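Local coordinates for protein TAF6 (Antonospora locustae, PDB 4ATG) that probably helps build the general transcription factor TFIID, its HEAT-repeat C-terminal domain taking part in complex formation between TAF6 and TAF9, at residues A[135-140]-A[170-175]; A[148-153]-A[174-179]; A[47-52]-A[68-73]. All coordinates share one frame; numbering follows the deposited sequence. Where two conformers were deposited one is given.

Contact 1: A[135-140]-A[170-175]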
loop_
_atom_site.group_PDB
_atom_site.type_symbol
_atom_site.label_atom_id
_atom_site.label_comp_id
_atom_site.label_asym_id
_atom_site.label_seq_id
_atom_site.Cartn_x
_atom_site.Cartn_y
_atom_site.Cartn_z
ATOM N N THR A 135 -4.050 2.673 12.138
ATOM C CA THR A 135 -2.996 1.705 11.841
ATOM C C THR A 135 -1.626 2.402 11.861
ATOM O O THR A 135 -0.719 1.948 12.554
ATOM C CB THR A 135 -3.276 1.020 10.495
ATOM O OG1 THR A 135 -4.505 0.306 10.603
ATOM C CG2 THR A 135 -2.155 0.075 10.063
ATOM N N LEU A 136 -1.488 3.495 11.108
ATOM C CA LEU A 136 -0.212 4.213 11.000
ATOM C C LEU A 136 0.289 4.802 12.307
ATOM O O LEU A 136 1.466 4.616 12.655
ATOM C CB LEU A 136 -0.317 5.295 9.922
ATOM C CG LEU A 136 -0.586 4.811 8.498
ATOM C CD1 LEU A 136 -0.915 5.986 7.600
ATOM C CD2 LEU A 136 0.594 4.021 7.944
ATOM N N LYS A 137 -0.573 5.544 13.021
ATOM C CA LYS A 137 -0.192 6.155 14.291
ATOM C C LYS A 137 0.188 5.039 15.280
ATOM O O LYS A 137 1.138 5.207 16.049
ATOM C CB LYS A 137 -1.341 7.014 14.859
ATOM C CG LYS A 137 -0.950 7.834 16.084
ATOM C CD LYS A 137 -2.078 7.942 17.116
ATOM C CE LYS A 137 -2.099 6.791 18.100
ATOM N NZ LYS A 137 -3.055 7.033 19.212
ATOM N N GLY A 138 -0.527 3.912 15.214
ATOM C CA GLY A 138 -0.265 2.758 16.074
ATOM C C GLY A 138 1.136 2.194 15.931
ATOM O O GLY A 138 1.810 1.966 16.937
ATOM N N VAL A 139 1.588 2.004 14.675
ATOM C CA VAL A 139 2.896 1.464 14.299
ATOM C C VAL A 139 3.995 2.462 14.639
ATOM O O VAL A 139 4.984 2.083 15.273
ATOM C CB VAL A 139 2.928 1.008 12.815
ATOM C CG1 VAL A 139 4.346 0.608 12.375
ATOM C CG2 VAL A 139 1.943 -0.142 12.570
ATOM N N TRP A 140 3.807 3.747 14.255
ATOM C CA TRP A 140 4.780 4.811 14.548
ATOM C C TRP A 140 5.057 4.906 16.061
ATOM O O TRP A 140 6.223 4.932 16.483
ATOM C CB TRP A 140 4.277 6.158 13.981
ATOM C CG TRP A 140 5.117 7.345 14.371
ATOM C CD1 TRP A 140 6.479 7.385 14.487
ATOM C CD2 TRP A 140 4.644 8.657 14.709
ATOM N NE1 TRP A 140 6.882 8.640 14.882
ATOM C CE2 TRP A 140 5.776 9.438 15.042
ATOM C CE3 TRP A 140 3.366 9.251 14.780
ATOM C CZ2 TRP A 140 5.674 10.780 15.437
ATOM C CZ3 TRP A 140 3.267 10.578 15.188
ATOM C CH2 TRP A 140 4.412 11.331 15.495
ATOM N N ARG A 170 2.201 16.387 14.834
ATOM C CA ARG A 170 2.495 17.468 15.787
ATOM C C ARG A 170 2.119 17.099 17.240
ATOM O O ARG A 170 2.913 17.340 18.151
ATOM C CB ARG A 170 1.818 18.778 15.342
ATOM C CG ARG A 170 2.476 20.035 15.903
ATOM C CD ARG A 170 2.019 21.324 15.218
ATOM N NE ARG A 170 2.372 21.384 13.793
ATOM C CZ ARG A 170 3.579 21.692 13.324
ATOM N NH1 ARG A 170 4.578 21.951 14.159
ATOM N NH2 ARG A 170 3.800 21.725 12.018
ATOM N N GLU A 171 0.952 16.468 17.437
ATOM C CA GLU A 171 0.450 16.042 18.752
ATOM C C GLU A 171 1.307 14.983 19.446
ATOM O O GLU A 171 1.359 14.970 20.670
ATOM C CB GLU A 171 -0.988 15.507 18.624
ATOM C CG GLU A 171 -2.059 16.533 18.950
ATOM C CD GLU A 171 -2.420 16.594 20.420
ATOM O OE1 GLU A 171 -3.191 15.719 20.879
ATOM O OE2 GLU A 171 -1.926 17.510 21.117
ATOM N N HIS A 172 1.938 14.072 18.681
ATOM C CA HIS A 172 2.700 12.957 19.252
ATOM C C HIS A 172 4.218 13.033 19.110
ATOM O O HIS A 172 4.911 12.146 19.615
ATOM C CB HIS A 172 2.190 11.634 18.663
ATOM C CG HIS A 172 0.768 11.308 19.005
ATOM N ND1 HIS A 172 -0.256 11.502 18.091
ATOM C CD2 HIS A 172 0.249 10.783 20.139
ATOM C CE1 HIS A 172 -1.361 11.086 18.694
ATOM N NE2 HIS A 172 -1.107 10.639 19.925
ATOM N N ALA A 173 4.735 14.045 18.404
ATOM C CA ALA A 173 6.166 14.204 18.133
ATOM C C ALA A 173 7.050 14.178 19.370
ATOM O O ALA A 173 8.039 13.446 19.391
ATOM C CB ALA A 173 6.425 15.479 17.339
ATOM N N GLU A 174 6.702 14.975 20.389
ATOM C CA GLU A 174 7.500 15.038 21.616
ATOM C C GLU A 174 7.516 13.704 22.384
ATOM O O GLU A 174 8.582 13.294 22.850
ATOM C CB GLU A 174 7.140 16.252 22.482
ATOM C CG GLU A 174 7.543 17.590 21.871
ATOM C CD GLU A 174 8.948 17.716 21.290
ATOM O OE1 GLU A 174 9.930 17.408 22.005
ATOM O OE2 GLU A 174 9.062 18.120 20.110
ATOM N N GLU A 175 6.374 12.979 22.424
ATOM C CA GLU A 175 6.309 11.660 23.065
ATOM C C GLU A 175 7.188 10.662 22.302
ATOM O O GLU A 175 7.920 9.902 22.931
ATOM C CB GLU A 175 4.863 11.149 23.192
ATOM C CG GLU A 175 4.750 9.793 23.886
ATOM C CD GLU A 175 3.379 9.156 24.016
ATOM O OE1 GLU A 175 2.388 9.732 23.511
ATOM O OE2 GLU A 175 3.304 8.054 24.606
#

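Contact 2: A[148-153]-A[174-179]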
loop_
_atom_site.group_PDB
_atom_site.type_symbol
_atom_site.label_atom_id
_atom_site.label_comp_id
_atom_site.label_asym_id
_atom_site.label_seq_id
_atom_site.Cartn_x
_atom_site.Cartn_y
_atom_site.Cartn_z
ATOM N N ASP A 148 12.552 0.737 10.861
ATOM C CA ASP A 148 12.069 0.790 9.481
ATOM C C ASP A 148 10.543 0.788 9.404
ATOM O O ASP A 148 9.980 1.504 8.566
ATOM C CB ASP A 148 12.686 -0.349 8.644
ATOM C CG ASP A 148 14.164 -0.180 8.318
ATOM O OD1 ASP A 148 14.731 0.903 8.629
ATOM O OD2 ASP A 148 14.745 -1.108 7.716
ATOM N N SER A 149 9.873 0.029 10.310
ATOM C CA SER A 149 8.401 -0.012 10.361
ATOM C C SER A 149 7.838 1.345 10.779
ATOM O O SER A 149 6.916 1.850 10.142
ATOM C CB SER A 149 7.918 -1.094 11.323
ATOM O OG SER A 149 8.084 -2.376 10.745
ATOM N N GLN A 150 8.403 1.942 11.849
ATOM C CA GLN A 150 7.979 3.243 12.362
ATOM C C GLN A 150 8.229 4.338 11.331
ATOM O O GLN A 150 7.426 5.262 11.224
ATOM C CB GLN A 150 8.739 3.577 13.654
ATOM C CG GLN A 150 8.370 2.666 14.839
ATOM C CD GLN A 150 9.290 2.913 16.009
ATOM O OE1 GLN A 150 10.311 3.597 15.898
ATOM N NE2 GLN A 150 8.951 2.357 17.161
ATOM N N TYR A 151 9.335 4.224 10.572
ATOM C CA TYR A 151 9.702 5.172 9.512
ATOM C C TYR A 151 8.665 5.120 8.390
ATOM O O TYR A 151 8.248 6.165 7.894
ATOM C CB TYR A 151 11.103 4.863 8.963
ATOM C CG TYR A 151 11.495 5.716 7.784
ATOM C CD1 TYR A 151 11.991 7.005 7.965
ATOM C CD2 TYR A 151 11.379 5.237 6.483
ATOM C CE1 TYR A 151 12.345 7.803 6.879
ATOM C CE2 TYR A 151 11.709 6.035 5.389
ATOM C CZ TYR A 151 12.203 7.313 5.595
ATOM O OH TYR A 151 12.578 8.094 4.533
ATOM N N GLY A 152 8.307 3.911 7.957
ATOM C CA GLY A 152 7.299 3.760 6.905
ATOM C C GLY A 152 5.989 4.384 7.357
ATOM O O GLY A 152 5.391 5.183 6.629
ATOM N N ALA A 153 5.557 4.051 8.585
ATOM C CA ALA A 153 4.305 4.568 9.166
ATOM C C ALA A 153 4.306 6.097 9.222
ATOM O O ALA A 153 3.350 6.710 8.758
ATOM C CB ALA A 153 4.083 3.988 10.547
ATOM N N GLU A 174 6.702 14.975 20.389
ATOM C CA GLU A 174 7.500 15.038 21.616
ATOM C C GLU A 174 7.516 13.704 22.384
ATOM O O GLU A 174 8.582 13.294 22.850
ATOM C CB GLU A 174 7.140 16.252 22.482
ATOM C CG GLU A 174 7.543 17.590 21.871
ATOM C CD GLU A 174 8.948 17.716 21.290
ATOM O OE1 GLU A 174 9.930 17.408 22.005
ATOM O OE2 GLU A 174 9.062 18.120 20.110
ATOM N N GLU A 175 6.374 12.979 22.424
ATOM C CA GLU A 175 6.309 11.660 23.065
ATOM C C GLU A 175 7.188 10.662 22.302
ATOM O O GLU A 175 7.920 9.902 22.931
ATOM C CB GLU A 175 4.863 11.149 23.192
ATOM C CG GLU A 175 4.750 9.793 23.886
ATOM C CD GLU A 175 3.379 9.156 24.016
ATOM O OE1 GLU A 175 2.388 9.732 23.511
ATOM O OE2 GLU A 175 3.304 8.054 24.606
ATOM N N TYR A 176 7.149 10.688 20.961
ATOM C CA TYR A 176 7.986 9.790 20.170
ATOM C C TYR A 176 9.473 10.009 20.497
ATOM O O TYR A 176 10.195 9.053 20.801
ATOM C CB TYR A 176 7.749 9.951 18.642
ATOM C CG TYR A 176 8.633 8.971 17.909
ATOM C CD1 TYR A 176 8.252 7.638 17.765
ATOM C CD2 TYR A 176 9.933 9.320 17.537
ATOM C CE1 TYR A 176 9.110 6.700 17.205
ATOM C CE2 TYR A 176 10.815 8.376 17.021
ATOM C CZ TYR A 176 10.409 7.061 16.887
ATOM O OH TYR A 176 11.266 6.126 16.366
ATOM N N LYS A 177 9.909 11.272 20.427
ATOM C CA LYS A 177 11.289 11.660 20.669
ATOM C C LYS A 177 11.766 11.268 22.053
ATOM O O LYS A 177 12.879 10.769 22.181
ATOM C CB LYS A 177 11.492 13.158 20.422
ATOM C CG LYS A 177 11.377 13.554 18.944
ATOM C CD LYS A 177 11.818 15.001 18.779
ATOM C CE LYS A 177 11.136 15.710 17.648
ATOM N NZ LYS A 177 11.254 17.185 17.792
ATOM N N ARG A 178 10.906 11.441 23.071
ATOM C CA ARG A 178 11.216 11.143 24.471
ATOM C C ARG A 178 11.282 9.650 24.785
ATOM O O ARG A 178 12.170 9.221 25.531
ATOM C CB ARG A 178 10.187 11.835 25.388
ATOM C CG ARG A 178 10.474 11.696 26.886
ATOM C CD ARG A 178 9.428 12.377 27.748
ATOM N NE ARG A 178 8.068 11.872 27.525
ATOM C CZ ARG A 178 7.565 10.769 28.074
ATOM N NH1 ARG A 178 8.320 9.999 28.848
ATOM N NH2 ARG A 178 6.315 10.413 27.830
ATOM N N THR A 179 10.328 8.868 24.251
ATOM C CA THR A 179 10.181 7.451 24.589
ATOM C C THR A 179 10.763 6.416 23.623
ATOM O O THR A 179 11.038 5.284 24.041
ATOM C CB THR A 179 8.720 7.152 24.915
ATOM O OG1 THR A 179 7.954 7.235 23.721
ATOM C CG2 THR A 179 8.144 8.112 25.932
#

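Contact 3: A[47-52]-A[68-73]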
loop_
_atom_site.group_PDB
_atom_site.type_symbol
_atom_site.label_atom_id
_atom_site.label_comp_id
_atom_site.label_asym_id
_atom_site.label_seq_id
_atom_site.Cartn_x
_atom_site.Cartn_y
_atom_site.Cartn_z
ATOM N N GLN A 47 -6.682 -11.027 -4.316
ATOM C CA GLN A 47 -6.360 -12.161 -3.426
ATOM C C GLN A 47 -4.957 -12.717 -3.743
ATOM O O GLN A 47 -4.165 -12.932 -2.819
ATOM C CB GLN A 47 -7.438 -13.270 -3.552
ATOM C CG GLN A 47 -7.310 -14.394 -2.537
ATOM C CD GLN A 47 -7.858 -15.710 -3.049
ATOM O OE1 GLN A 47 -8.637 -15.784 -4.015
ATOM N NE2 GLN A 47 -7.456 -16.791 -2.404
ATOM N N HIS A 48 -4.622 -12.943 -5.042
ATOM C CA HIS A 48 -3.284 -13.473 -5.391
ATOM C C HIS A 48 -2.183 -12.500 -5.045
ATOM O O HIS A 48 -1.148 -12.901 -4.494
ATOM C CB HIS A 48 -3.168 -13.832 -6.885
ATOM C CG HIS A 48 -1.770 -14.212 -7.297
ATOM N ND1 HIS A 48 -1.298 -15.502 -7.138
ATOM C CD2 HIS A 48 -0.781 -13.450 -7.825
ATOM C CE1 HIS A 48 -0.054 -15.492 -7.597
ATOM N NE2 HIS A 48 0.301 -14.279 -8.020
ATOM N N ILE A 49 -2.361 -11.235 -5.450
ATOM C CA ILE A 49 -1.341 -10.209 -5.225
ATOM C C ILE A 49 -1.077 -10.070 -3.718
ATOM O O ILE A 49 0.086 -10.023 -3.331
ATOM C CB ILE A 49 -1.677 -8.853 -5.922
ATOM C CG1 ILE A 49 -1.667 -9.005 -7.464
ATOM C CG2 ILE A 49 -0.683 -7.762 -5.505
ATOM C CD1 ILE A 49 -2.572 -7.870 -8.223
ATOM N N SER A 50 -2.150 -10.036 -2.869
ATOM C CA SER A 50 -1.975 -9.930 -1.406
ATOM C C SER A 50 -1.155 -11.091 -0.883
ATOM O O SER A 50 -0.253 -10.889 -0.068
ATOM C CB SER A 50 -3.322 -9.916 -0.689
ATOM O OG SER A 50 -4.026 -8.731 -0.998
ATOM N N GLU A 51 -1.451 -12.324 -1.369
ATOM C CA GLU A 51 -0.725 -13.532 -0.945
ATOM C C GLU A 51 0.723 -13.504 -1.420
ATOM O O GLU A 51 1.629 -13.888 -0.685
ATOM C CB GLU A 51 -1.428 -14.809 -1.455
ATOM C CG GLU A 51 -2.668 -15.181 -0.658
ATOM C CD GLU A 51 -3.554 -16.272 -1.236
ATOM O OE1 GLU A 51 -3.343 -16.680 -2.404
ATOM O OE2 GLU A 51 -4.490 -16.698 -0.521
ATOM N N LEU A 52 0.950 -13.012 -2.635
ATOM C CA LEU A 52 2.301 -12.928 -3.189
ATOM C C LEU A 52 3.142 -11.929 -2.390
ATOM O O LEU A 52 4.296 -12.234 -2.094
ATOM C CB LEU A 52 2.227 -12.556 -4.693
ATOM C CG LEU A 52 3.556 -12.489 -5.466
ATOM C CD1 LEU A 52 4.327 -13.830 -5.418
ATOM C CD2 LEU A 52 3.304 -12.057 -6.914
ATOM N N ALA A 68 2.293 -1.636 -8.048
ATOM C CA ALA A 68 1.945 -1.049 -9.358
ATOM C C ALA A 68 0.714 -1.714 -9.939
ATOM O O ALA A 68 -0.093 -1.014 -10.535
ATOM C CB ALA A 68 3.123 -1.163 -10.323
ATOM N N LEU A 69 0.540 -3.055 -9.738
ATOM C CA LEU A 69 -0.662 -3.756 -10.224
ATOM C C LEU A 69 -1.892 -3.258 -9.472
ATOM O O LEU A 69 -2.963 -3.087 -10.071
ATOM C CB LEU A 69 -0.511 -5.270 -10.078
ATOM C CG LEU A 69 0.520 -5.930 -11.039
ATOM C CD1 LEU A 69 0.725 -7.393 -10.644
ATOM C CD2 LEU A 69 0.016 -5.894 -12.462
ATOM N N TYR A 70 -1.772 -3.040 -8.157
ATOM C CA TYR A 70 -2.929 -2.489 -7.417
ATOM C C TYR A 70 -3.317 -1.121 -7.991
ATOM O O TYR A 70 -4.500 -0.848 -8.195
ATOM C CB TYR A 70 -2.602 -2.286 -5.944
ATOM C CG TYR A 70 -2.633 -3.535 -5.084
ATOM C CD1 TYR A 70 -3.498 -4.594 -5.375
ATOM C CD2 TYR A 70 -1.854 -3.625 -3.935
ATOM C CE1 TYR A 70 -3.569 -5.719 -4.545
ATOM C CE2 TYR A 70 -1.929 -4.732 -3.093
ATOM C CZ TYR A 70 -2.773 -5.783 -3.411
ATOM O OH TYR A 70 -2.801 -6.875 -2.586
ATOM N N PHE A 71 -2.323 -0.259 -8.234
ATOM C CA PHE A 71 -2.586 1.084 -8.759
ATOM C C PHE A 71 -3.212 1.005 -10.142
ATOM O O PHE A 71 -4.070 1.818 -10.474
ATOM C CB PHE A 71 -1.275 1.917 -8.773
ATOM C CG PHE A 71 -1.503 3.396 -9.037
ATOM C CD1 PHE A 71 -2.473 4.105 -8.331
ATOM C CD2 PHE A 71 -0.766 4.067 -10.005
ATOM C CE1 PHE A 71 -2.690 5.473 -8.580
ATOM C CE2 PHE A 71 -0.984 5.431 -10.254
ATOM C CZ PHE A 71 -1.945 6.119 -9.543
ATOM N N SER A 72 -2.788 0.027 -10.969
ATOM C CA SER A 72 -3.369 -0.123 -12.310
ATOM C C SER A 72 -4.857 -0.438 -12.177
ATOM O O SER A 72 -5.663 0.153 -12.877
ATOM C CB SER A 72 -2.697 -1.259 -13.084
ATOM O OG SER A 72 -1.419 -0.898 -13.586
ATOM N N LEU A 73 -5.215 -1.376 -11.292
ATOM C CA LEU A 73 -6.639 -1.752 -11.130
ATOM C C LEU A 73 -7.442 -0.563 -10.568
ATOM O O LEU A 73 -8.553 -0.277 -11.040
ATOM C CB LEU A 73 -6.740 -2.956 -10.183
ATOM C CG LEU A 73 -6.256 -4.313 -10.727
ATOM C CD1 LEU A 73 -6.339 -5.382 -9.607
ATOM C CD2 LEU A 73 -7.102 -4.764 -11.901
#

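Contact 1: A[135-140]-A[170-175]
K137 reaches the imidazole of H172 with the methylenes of its long chain. The two side chains cross at about a right angle, and K137 CD lies 3.6 Å from H172 CE1, an oblique approach to the ring. With CG anti to the backbone N (chi1 -172°) and bends at the next two torsions, the aliphatic part passes the ring while the ammonium group continues beyond. K137 NZ therefore stays 4.2 Å from H172 NE2, near but unbonded, and its charge would probably disfavour protonation of the imidazole. Lysine suits this partly exposed place because it offers both a greasy stem and a soluble end. Histidine suits the facing place: its flat ring gives K137 a surface, CB meets the indole of W140, and ND1 is hydrogen-bonded to V168 O, one turn back, which steadies the ring. Segments 135-140 and 170-175, on helices 128-140 and 162-179 of a HEAT-repeat array, run nearly parallel at 14° with axes 12.0 Å apart, a spacing that needs large side chains. One turn on from K137, W140 supplies such bulk from a buried position. Its six-membered ring meets the second helix obliquely, CZ3 being 3.8 Å from H172 CB, while CH2 comes within 4.0 Å of A173 N. The methyl of A173 turns away toward L189 and L193, and V185 and L189 of helix 183-194 pack on W140 as well.

Contact 2: A[148-153]-A[174-179]
Q150 and Y176 make this buried contact by themselves, joining helices 147-160 and 162-179, which follow each other in the chain and run in broadly opposite directions, as successive helices of a HEAT-repeat array do. Q150 CA and Y176 CA lie 10.2 Å apart, so only long side chains can meet across the interval. Y176 points its phenol at the neighbouring helix, CG being anti to the backbone N (chi1 -179°), and its hydroxyl donates a hydrogen bond in which OH is 2.7 Å from Q150 OE1. Q150 comes to meet it with a chain extended beyond CG. The amide stands almost upright to the ring, their planes 83° apart. It lies at the ring's edge, where Q150 OE1 is 3.6 Å from Y176 CE1, leaving the ring face available to stack with W140. Glutamine suits the site because its amide both accepts and donates: OE1 takes the tyrosine's hydrogen, while NE2 is bonded to D142 O, so each end of the buried amide has a partner. The two bonds together should also fix which way round the amide sits. Tyrosine matches it with a ring long enough to span the gap and a hydroxyl that has a second partner, K182 N. The bond between the two side chains does not follow a lone pair of the amide oxygen, for Y176 OH sits above the carbonyl plane of Q150, 38° out of it.

Contact 3: A[47-52]-A[68-73]
I49 CA and Y70 CA are the nearest pair, 8.2 Å apart, where segments 47-52 and 68-73 pack antiparallel at 158° with axes 11.0 Å apart. The segments lie on helices 42-55 and 60-75, an antiparallel pairing of successive helices, as is usual in HEAT-repeat folds. I49 divides its two branches between two partners. CG2, set anti to the backbone N, lies over one face of the Y70 ring in a CH-pi contact, 3.9 Å from the ring centroid. It is shifted toward the rim and comes nearest at Y70 CZ, 3.6 Å away. A branched residue fits here because one arm can cover the aromatic face while the other serves the core. The side chains of Y70 and I49 slide past each other in opposite directions, and the phenol reaches across toward 47-52, bringing Y70 OH to 2.7 Å from S50 OG. The small serine leaves room for that end of the ring; S50 OG is hydrogen-bonded to I46 O, and Y70 OH to S91 OG. Replacing Y70 by an alanine would probably open a gap beneath I49 CG2 and leave S91 OG without its phenol partner. L69 packs between the helices, also touching I20 of helix 7-20 and I29 and L32 of helix 25-34. It is met by the longer arm of I49, whose CD1 touches L69 CB at 3.8 Å.

How the contacts relate
Contact 3 comes first along the chain and closes before the other two open. Its centre is about 28 Å from that of contact 1 and about 29 Å from that of contact 2, on the opposite side of the chain's centre. Contacts 1 and 2, whose centres are about 7 Å apart, both end on helix 162-179 and share E174 and E175. Their other segments come from the consecutive helices 128-140 and 147-160, so the later helix packs against both predecessors, with W140 NE1 3.3 Å from Y176 CD1. Such neighbour-to-neighbour packing lets a HEAT-repeat array extend from end to end without a single central core.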